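Local coordinates for sulfur oxidation protein soxB (Thermus thermophilus, PDB 2WDD), which is a dimanganese thiosulfohydrolase of the sulfur-oxidation (Sox) pathway, probably cleaving the sulfur-sulfur bond of a carrier-bound S-thiosulfonate to release sulfate, at residues A[72-77]-A[289-294]; A[299-304]-A[325-330]. All coordinates share one frame; numbering follows the deposited sequence. Where two conformers were deposited one is given.

Contact 1 (A[72-77]-A[289-294])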
ATOM      1  N   ARG A  72      -3.021 -18.866  11.589  1.00  9.36           N
ATOM      2  CA  ARG A  72      -2.401 -20.166  11.818  1.00  9.05           C
ATOM      3  C   ARG A  72      -0.948 -20.189  11.364  1.00 12.09           C
ATOM      4  O   ARG A  72      -0.074 -20.738  12.046  1.00 11.76           O
ATOM      5  CB  ARG A  72      -3.189 -21.256  11.093  1.00  8.42           C
ATOM      6  CG  ARG A  72      -4.564 -21.495  11.686  1.00 11.66           C
ATOM      7  CD  ARG A  72      -5.182 -22.760  11.106  1.00 15.43           C
ATOM      8  NE  ARG A  72      -5.521 -22.637   9.688  1.00 13.72           N
ATOM      9  CZ  ARG A  72      -6.726 -22.294   9.232  1.00 18.39           C
ATOM     10  NH1 ARG A  72      -7.698 -22.007  10.086  1.00 12.18           N
ATOM     11  NH2 ARG A  72      -6.963 -22.253   7.921  1.00 14.13           N
ATOM     12  N   TYR A  73      -0.690 -19.608  10.193  1.00  9.82           N
ATOM     13  CA  TYR A  73       0.660 -19.608   9.636  1.00  9.39           C
ATOM     14  C   TYR A  73       1.686 -19.023  10.595  1.00 12.62           C
ATOM     15  O   TYR A  73       2.785 -19.551  10.746  1.00 12.25           O
ATOM     16  CB  TYR A  73       0.674 -18.834   8.314  1.00 10.50           C
ATOM     17  CG  TYR A  73       1.993 -18.876   7.578  1.00  9.57           C
ATOM     18  CD1 TYR A  73       2.206 -19.788   6.540  1.00 11.04           C
ATOM     19  CD2 TYR A  73       3.006 -17.975   7.873  1.00  9.99           C
ATOM     20  CE1 TYR A  73       3.405 -19.809   5.843  1.00 12.52           C
ATOM     21  CE2 TYR A  73       4.199 -17.994   7.181  1.00 10.55           C
ATOM     22  CZ  TYR A  73       4.402 -18.920   6.187  1.00 13.93           C
ATOM     23  OH  TYR A  73       5.595 -18.919   5.482  1.00 13.65           O
ATOM     24  N   TYR A  74       1.313 -17.926  11.245  1.00  9.44           N
ATOM     25  CA  TYR A  74       2.205 -17.232  12.160  1.00  9.11           C
ATOM     26  C   TYR A  74       2.003 -17.600  13.629  1.00 13.55           C
ATOM     27  O   TYR A  74       2.671 -17.053  14.498  1.00 13.77           O
ATOM     28  CB  TYR A  74       2.071 -15.719  11.956  1.00 10.00           C
ATOM     29  CG  TYR A  74       2.635 -15.281  10.628  1.00  9.49           C
ATOM     30  CD1 TYR A  74       4.011 -15.316  10.399  1.00 10.26           C
ATOM     31  CD2 TYR A  74       1.809 -14.884   9.587  1.00  9.09           C
ATOM     32  CE1 TYR A  74       4.543 -14.937   9.189  1.00  9.02           C
ATOM     33  CE2 TYR A  74       2.333 -14.521   8.354  1.00  9.18           C
ATOM     34  CZ  TYR A  74       3.706 -14.550   8.163  1.00 11.03           C
ATOM     35  OH  TYR A  74       4.235 -14.175   6.949  1.00 10.75           O
ATOM     36  N   GLY A  75       1.071 -18.506  13.912  1.00 10.91           N
ATOM     37  CA  GLY A  75       0.839 -18.897  15.292  1.00 11.10           C
ATOM     38  C   GLY A  75       0.294 -17.774  16.151  1.00 14.82           C
ATOM     39  O   GLY A  75       0.594 -17.681  17.346  1.00 16.26           O
ATOM     40  N   VAL A  76      -0.511 -16.914  15.542  1.00 10.53           N
ATOM     41  CA  VAL A  76      -1.120 -15.787  16.242  1.00 10.46           C
ATOM     42  C   VAL A  76      -2.481 -16.181  16.773  1.00 14.62           C
ATOM     43  O   VAL A  76      -3.327 -16.702  16.035  1.00 14.19           O
ATOM     44  CB  VAL A  76      -1.186 -14.564  15.319  1.00 12.38           C
ATOM     45  CG1 VAL A  76      -1.902 -13.387  16.006  1.00 12.10           C
ATOM     46  CG2 VAL A  76       0.221 -14.172  14.922  1.00 11.76           C
ATOM     47  N   GLU A  77      -2.680 -15.951  18.066  1.00 12.97           N
ATOM     48  CA  GLU A  77      -3.939 -16.304  18.692  0.50 12.10           C
ATOM     49  C   GLU A  77      -5.069 -15.370  18.282  1.00 13.82           C
ATOM     50  O   GLU A  77      -4.892 -14.150  18.170  1.00 12.25           O
ATOM     51  CB  GLU A  77      -3.798 -16.357  20.214  0.50 13.56           C
ATOM     52  CG  GLU A  77      -2.873 -17.462  20.700  0.50 22.03           C
ATOM     53  CD  GLU A  77      -3.423 -18.201  21.902  0.50 43.35           C
ATOM     54  OE1 GLU A  77      -3.635 -17.552  22.947  0.50 34.31           O
ATOM     55  OE2 GLU A  77      -3.634 -19.429  21.807  0.50 37.30           O
ATOM     56  N   ASP A 289       2.052  -5.844   2.926  1.00  7.18           N
ATOM     57  CA  ASP A 289       1.997  -7.114   3.652  1.00  7.28           C
ATOM     58  C   ASP A 289       2.366  -6.995   5.128  1.00 10.38           C
ATOM     59  O   ASP A 289       2.948  -5.990   5.565  1.00  8.07           O
ATOM     60  CB  ASP A 289       2.943  -8.111   2.977  1.00  8.96           C
ATOM     61  CG  ASP A 289       2.427  -8.574   1.625  1.00 11.08           C
ATOM     62  OD1 ASP A 289       1.274  -9.049   1.580  1.00 12.71           O
ATOM     63  OD2 ASP A 289       3.159  -8.486   0.618  1.00 11.98           O
ATOM     64  N   LEU A 290       2.055  -8.056   5.881  1.00  9.01           N
ATOM     65  CA  LEU A 290       2.438  -8.174   7.291  1.00  9.43           C
ATOM     66  C   LEU A 290       3.149  -9.514   7.473  1.00 11.80           C
ATOM     67  O   LEU A 290       2.659 -10.544   7.000  1.00 10.92           O
ATOM     68  CB  LEU A 290       1.211  -8.122   8.217  1.00 10.03           C
ATOM     69  CG  LEU A 290       0.751  -6.708   8.593  1.00 14.44           C
ATOM     70  CD1 LEU A 290      -0.712  -6.717   9.009  1.00 15.17           C
ATOM     71  CD2 LEU A 290       1.640  -6.123   9.697  1.00 15.71           C
ATOM     72  N   THR A 291       4.312  -9.487   8.125  1.00  8.87           N
ATOM     73  CA  THR A 291       5.086 -10.708   8.378  1.00  8.86           C
ATOM     74  C   THR A 291       5.532 -10.745   9.849  1.00 11.91           C
ATOM     75  O   THR A 291       6.625 -10.289  10.186  1.00 11.55           O
ATOM     76  CB  THR A 291       6.324 -10.796   7.465  1.00 11.54           C
ATOM     77  OG1 THR A 291       7.114  -9.612   7.613  1.00 10.26           O
ATOM     78  CG2 THR A 291       5.911 -10.955   6.019  1.00 10.94           C
ATOM     79  N   PRO A 292       4.691 -11.293  10.740  1.00  9.11           N
ATOM     80  CA  PRO A 292       5.027 -11.368  12.166  1.00  9.00           C
ATOM     81  C   PRO A 292       6.323 -12.124  12.436  1.00 11.81           C
ATOM     82  O   PRO A 292       7.005 -11.859  13.430  1.00 12.22           O
ATOM     83  CB  PRO A 292       3.824 -12.087  12.762  1.00 10.83           C
ATOM     84  CG  PRO A 292       2.675 -11.631  11.872  1.00 14.40           C
ATOM     85  CD  PRO A 292       3.288 -11.660  10.482  1.00 10.88           C
ATOM     86  N   ARG A 293       6.675 -13.019  11.515  1.00  9.59           N
ATOM     87  CA  ARG A 293       7.930 -13.764  11.568  1.00  8.84           C
ATOM     88  C   ARG A 293       8.531 -13.535  10.184  1.00 11.59           C
ATOM     89  O   ARG A 293       7.794 -13.485   9.193  1.00 10.58           O
ATOM     90  CB  ARG A 293       7.659 -15.255  11.779  1.00  9.79           C
ATOM     91  CG  ARG A 293       6.955 -15.575  13.082  1.00 15.15           C
ATOM     92  CD  ARG A 293       6.931 -17.077  13.331  0.65 15.55           C
ATOM     93  NE  ARG A 293       6.007 -17.447  14.401  0.65 22.29           N
ATOM     94  CZ  ARG A 293       6.323 -17.469  15.692  0.65 40.77           C
ATOM     95  NH1 ARG A 293       7.541 -17.122  16.086  0.65 33.00           N
ATOM     96  NH2 ARG A 293       5.420 -17.835  16.593  0.65 28.47           N
ATOM     97  N   PRO A 294       9.863 -13.380  10.093  1.00  9.41           N
ATOM     98  CA  PRO A 294      10.480 -13.109   8.789  1.00  9.73           C
ATOM     99  C   PRO A 294      10.351 -14.291   7.834  1.00 13.75           C
ATOM    100  O   PRO A 294      10.286 -15.457   8.251  1.00 13.77           O
ATOM    101  CB  PRO A 294      11.947 -12.840   9.140  1.00 11.35           C
ATOM    102  CG  PRO A 294      12.168 -13.669  10.400  1.00 14.02           C
ATOM    103  CD  PRO A 294      10.867 -13.556  11.164  1.00 10.67           C
TER
HETATM  104  O   HOH W   1       6.867 -14.709   6.831  1.00 11.72           O
HETATM  105  O   HOH W   2       2.457 -12.722   5.297  1.00 14.03           O
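Leu290 meets Tyr74 through a water: its carbonyl O and the phenol OH lie 4.0 Å apart, and a single water, 2.8 Å from Leu290 O and 2.8 Å from Tyr74 OH, joins them. At Thr291 it is the methyl that touches, CG2 lying 3.7 Å from Tyr74 OH, while OG1 is taken up by the backbone N of Ala304. Pro292 makes the main apolar contact. Its CD sits squarely over the centre of the Tyr74 ring, 3.4 Å from the centroid and 2° off the normal, a CH-pi contact; Tyr73 CD2 covers the opposite face, so the phenol is sandwiched. Arg293 reaches Tyr74 at two points. Its carbonyl O receives a second water, which lies 2.7 Å from Tyr74 OH in the plane of the ring, and the two waters together tie this buried hydroxyl to the loop backbone. The side chain of Arg293 runs the other way, extended from CG to NE (chi2 -170°, chi3 -167°), past CD1 of the ring, bringing NE to a weak hydrogen bond with Tyr74 O (3.4 Å) where the helix ends in a Schellman motif at Gly75. Residues 289-294, directly after manganese ligand His288, thus lie against the C-terminal end of helix 67-74, with helix 81-86 touching Leu290 and Pro292 and strand 300-304 flanking Thr291.

Contact 2 (A[299-304]-A[325-330])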
ATOM      1  N   LYS A 299      19.101 -17.173   0.973  1.00 17.00           N
ATOM      2  CA  LYS A 299      19.899 -16.839   2.145  1.00 16.24           C
ATOM      3  C   LYS A 299      19.495 -15.460   2.678  1.00 17.42           C
ATOM      4  O   LYS A 299      20.298 -14.753   3.287  1.00 15.64           O
ATOM      5  CB  LYS A 299      21.381 -16.824   1.761  1.00 18.95           C
ATOM      6  CG  LYS A 299      21.909 -18.178   1.306  1.00 30.25           C
ATOM      7  CD  LYS A 299      21.722 -19.223   2.390  1.00 41.98           C
ATOM      8  CE  LYS A 299      21.942 -20.629   1.856  1.00 53.04           C
ATOM      9  NZ  LYS A 299      22.033 -21.629   2.958  1.00 60.57           N
ATOM     10  N   THR A 300      18.237 -15.088   2.453  1.00 12.91           N
ATOM     11  CA  THR A 300      17.751 -13.771   2.855  1.00 12.56           C
ATOM     12  C   THR A 300      16.523 -13.864   3.751  1.00 14.65           C
ATOM     13  O   THR A 300      15.664 -14.709   3.531  1.00 13.98           O
ATOM     14  CB  THR A 300      17.364 -12.976   1.586  1.00 16.29           C
ATOM     15  OG1 THR A 300      18.488 -12.903   0.703  1.00 14.86           O
ATOM     16  CG2 THR A 300      16.838 -11.577   1.921  1.00 15.29           C
ATOM     17  N   TRP A 301      16.415 -12.943   4.704  1.00 11.33           N
ATOM     18  CA  TRP A 301      15.202 -12.807   5.513  1.00 12.06           C
ATOM     19  C   TRP A 301      14.408 -11.648   4.903  1.00 13.42           C
ATOM     20  O   TRP A 301      14.993 -10.632   4.533  1.00 12.77           O
ATOM     21  CB  TRP A 301      15.541 -12.421   6.952  1.00 12.98           C
ATOM     22  CG  TRP A 301      16.165 -13.539   7.727  1.00 16.37           C
ATOM     23  CD1 TRP A 301      17.465 -13.626   8.135  1.00 19.82           C
ATOM     24  CD2 TRP A 301      15.522 -14.741   8.163  1.00 17.48           C
ATOM     25  NE1 TRP A 301      17.666 -14.812   8.805  1.00 20.44           N
ATOM     26  CE2 TRP A 301      16.488 -15.507   8.847  1.00 22.15           C
ATOM     27  CE3 TRP A 301      14.223 -15.239   8.051  1.00 19.61           C
ATOM     28  CZ2 TRP A 301      16.200 -16.759   9.396  1.00 22.19           C
ATOM     29  CZ3 TRP A 301      13.934 -16.479   8.612  1.00 21.90           C
ATOM     30  CH2 TRP A 301      14.920 -17.221   9.270  1.00 22.73           C
ATOM     31  N   ILE A 302      13.083 -11.766   4.879  1.00  9.40           N
ATOM     32  CA  ILE A 302      12.218 -10.710   4.343  1.00  8.57           C
ATOM     33  C   ILE A 302      11.187 -10.308   5.394  1.00 11.14           C
ATOM     34  O   ILE A 302      10.530 -11.172   5.998  1.00 11.60           O
ATOM     35  CB  ILE A 302      11.523 -11.190   3.060  1.00 10.28           C
ATOM     36  CG1 ILE A 302      12.572 -11.519   1.989  1.00 10.21           C
ATOM     37  CG2 ILE A 302      10.556 -10.117   2.534  1.00 11.86           C
ATOM     38  CD1 ILE A 302      11.985 -12.082   0.702  1.00 13.29           C
ATOM     39  N   VAL A 303      11.081  -9.005   5.649  1.00  8.28           N
ATOM     40  CA  VAL A 303      10.110  -8.468   6.601  1.00  7.68           C
ATOM     41  C   VAL A 303       9.305  -7.392   5.872  1.00 10.06           C
ATOM     42  O   VAL A 303       9.881  -6.458   5.320  1.00  9.96           O
ATOM     43  CB  VAL A 303      10.813  -7.877   7.828  1.00 10.17           C
ATOM     44  CG1 VAL A 303       9.831  -7.144   8.729  1.00 10.42           C
ATOM     45  CG2 VAL A 303      11.552  -8.989   8.584  1.00  9.91           C
ATOM     46  N   ALA A 304       7.979  -7.520   5.880  1.00  8.48           N
ATOM     47  CA  ALA A 304       7.102  -6.567   5.194  1.00  7.71           C
ATOM     48  C   ALA A 304       6.836  -5.314   6.018  1.00  8.91           C
ATOM     49  O   ALA A 304       6.840  -5.356   7.248  1.00  9.37           O
ATOM     50  CB  ALA A 304       5.785  -7.236   4.816  1.00  8.67           C
ATOM     51  N   ALA A 325      23.750 -12.890  11.678  1.00 14.14           N
ATOM     52  CA  ALA A 325      23.808 -14.192  12.338  1.00 13.45           C
ATOM     53  C   ALA A 325      22.420 -14.628  12.772  1.00 17.24           C
ATOM     54  O   ALA A 325      22.028 -15.787  12.608  1.00 17.55           O
ATOM     55  CB  ALA A 325      24.752 -14.132  13.550  1.00 13.93           C
ATOM     56  N   ASN A 326      21.673 -13.689  13.333  1.00 13.60           N
ATOM     57  CA  ASN A 326      20.324 -13.980  13.772  1.00 13.44           C
ATOM     58  C   ASN A 326      19.547 -12.674  13.886  1.00 15.20           C
ATOM     59  O   ASN A 326      20.125 -11.590  13.843  1.00 14.63           O
ATOM     60  CB  ASN A 326      20.341 -14.717  15.114  1.00 13.58           C
ATOM     61  CG  ASN A 326      19.253 -15.774  15.210  1.00 27.07           C
ATOM     62  OD1 ASN A 326      18.168 -15.614  14.654  1.00 18.97           O
ATOM     63  ND2 ASN A 326      19.537 -16.864  15.923  1.00 18.70           N
ATOM     64  N   LEU A 327      18.233 -12.784  14.022  1.00 12.60           N
ATOM     65  CA  LEU A 327      17.406 -11.591  14.140  1.00 11.94           C
ATOM     66  C   LEU A 327      16.138 -11.851  14.917  1.00 13.77           C
ATOM     67  O   LEU A 327      15.646 -12.980  14.980  1.00 13.41           O
ATOM     68  CB  LEU A 327      17.045 -11.044  12.754  1.00 11.23           C
ATOM     69  CG  LEU A 327      15.965 -11.791  11.960  1.00 14.26           C
ATOM     70  CD1 LEU A 327      15.695 -11.036  10.643  1.00 14.27           C
ATOM     71  CD2 LEU A 327      16.376 -13.220  11.690  1.00 16.44           C
ATOM     72  N   ARG A 328      15.596 -10.788  15.488  1.00 11.95           N
ATOM     73  CA  ARG A 328      14.330 -10.854  16.185  1.00 11.77           C
ATOM     74  C   ARG A 328      13.402  -9.849  15.503  1.00 15.37           C
ATOM     75  O   ARG A 328      13.755  -8.689  15.339  1.00 15.95           O
ATOM     76  CB  ARG A 328      14.491 -10.501  17.659  1.00 13.40           C
ATOM     77  CG  ARG A 328      13.200 -10.660  18.445  1.00 16.77           C
ATOM     78  CD  ARG A 328      13.361 -10.234  19.893  1.00 18.42           C
ATOM     79  NE  ARG A 328      13.626  -8.804  20.013  1.00 21.97           N
ATOM     80  CZ  ARG A 328      13.921  -8.188  21.154  1.00 36.06           C
ATOM     81  NH1 ARG A 328      13.969  -8.871  22.293  1.00 24.58           N
ATOM     82  NH2 ARG A 328      14.156  -6.884  21.157  1.00 22.77           N
ATOM     83  N   VAL A 329      12.229 -10.311  15.092  1.00 12.31           N
ATOM     84  CA  VAL A 329      11.268  -9.459  14.405  1.00 11.48           C
ATOM     85  C   VAL A 329      10.020  -9.361  15.257  1.00 13.83           C
ATOM     86  O   VAL A 329       9.485 -10.378  15.718  1.00 13.93           O
ATOM     87  CB  VAL A 329      10.900 -10.067  13.030  1.00 13.34           C
ATOM     88  CG1 VAL A 329       9.756  -9.291  12.381  1.00 12.80           C
ATOM     89  CG2 VAL A 329      12.125 -10.145  12.113  1.00 12.70           C
ATOM     90  N   ARG A 330       9.547  -8.139  15.468  1.00 11.61           N
ATOM     91  CA  ARG A 330       8.318  -7.929  16.203  1.00 10.94           C
ATOM     92  C   ARG A 330       7.476  -6.897  15.483  1.00 14.19           C
ATOM     93  O   ARG A 330       7.946  -5.803  15.202  1.00 14.33           O
ATOM     94  CB  ARG A 330       8.589  -7.460  17.630  1.00 12.59           C
ATOM     95  CG  ARG A 330       9.242  -8.523  18.500  1.00 17.46           C
ATOM     96  CD  ARG A 330       8.293  -9.685  18.764  1.00 18.51           C
ATOM     97  NE  ARG A 330       8.875 -10.647  19.701  1.00 18.87           N
ATOM     98  CZ  ARG A 330       9.577 -11.710  19.325  1.00 29.37           C
ATOM     99  NH1 ARG A 330       9.773 -11.947  18.036  1.00 18.27           N
ATOM    100  NH2 ARG A 330      10.081 -12.537  20.234  1.00 24.09           N
TER
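Segments 299-304 and 325-330 run in roughly the same direction with no hydrogen bond between them, their CA atoms 9.0 Å apart at Trp301 and Leu327 and 8.0 Å at Val303 and Val329, so side chains alone bridge the gap. Leu327 reaches over one face of the Trp301 indole. Its CD2 lies 3.6 Å from the centroid of the five-membered ring and 12° off the normal, a CH-pi contact that brings this methyl within 3.5 Å of Trp301 NE1. The other branch, CD1, rests 3.9 Å from Trp301 CB, at the root of the indole, so the forked end spans from the side chain's base to its pyrrole nitrogen. Arg296 of neighbouring strand 295-297 makes a cation-pi contact with the same indole. This is the meeting of two beta sheets in a layered alpha/beta domain: strand 300-304 belongs to the sheet that includes 281-284, whereas 323-333 is an outermost strand of the one containing 29-34 and 311-320. Two sheets packed face to face form the core of the metallophosphoesterase fold, consistent with the protein's place in the 5'-nucleotidase family. Farther along, toward the buried part of the interface, Val303 and Val329 meet through single methyls, CG2 to CG2 at 3.8 Å, the two side chains passing alongside with opposite headings. Met313 of strand 311-320 also packs on Val303, and Leu317 of the same strand packs on Leu327. At the outer end the leucine's strand carries a classic beta bulge, Ala325 and Asn326 together facing Lys318. There Asn326 folds back on the chain, its OD1 accepting Leu327 N at 2.9 Å through an in-plane lone pair.

From the N terminus, the chain leaves helix 67-74 at residues 72-77 and runs through more than two hundred residues before 289-294 returns to it; contact 1 therefore closes a very long loop. Contact 2 opens soon afterwards at 299-304 and closes at 325-330, after a short excursion made mostly of strand. The two loops follow in series, neither nested nor crossed. They adjoin where residues 289-294 pass alongside strand 300-304: Asp289 O lies 3.2 Å from Ala304 CB, and Pro294 packs on Trp301. Helix 67-74, the loop and the two sheets are thus joined in succession.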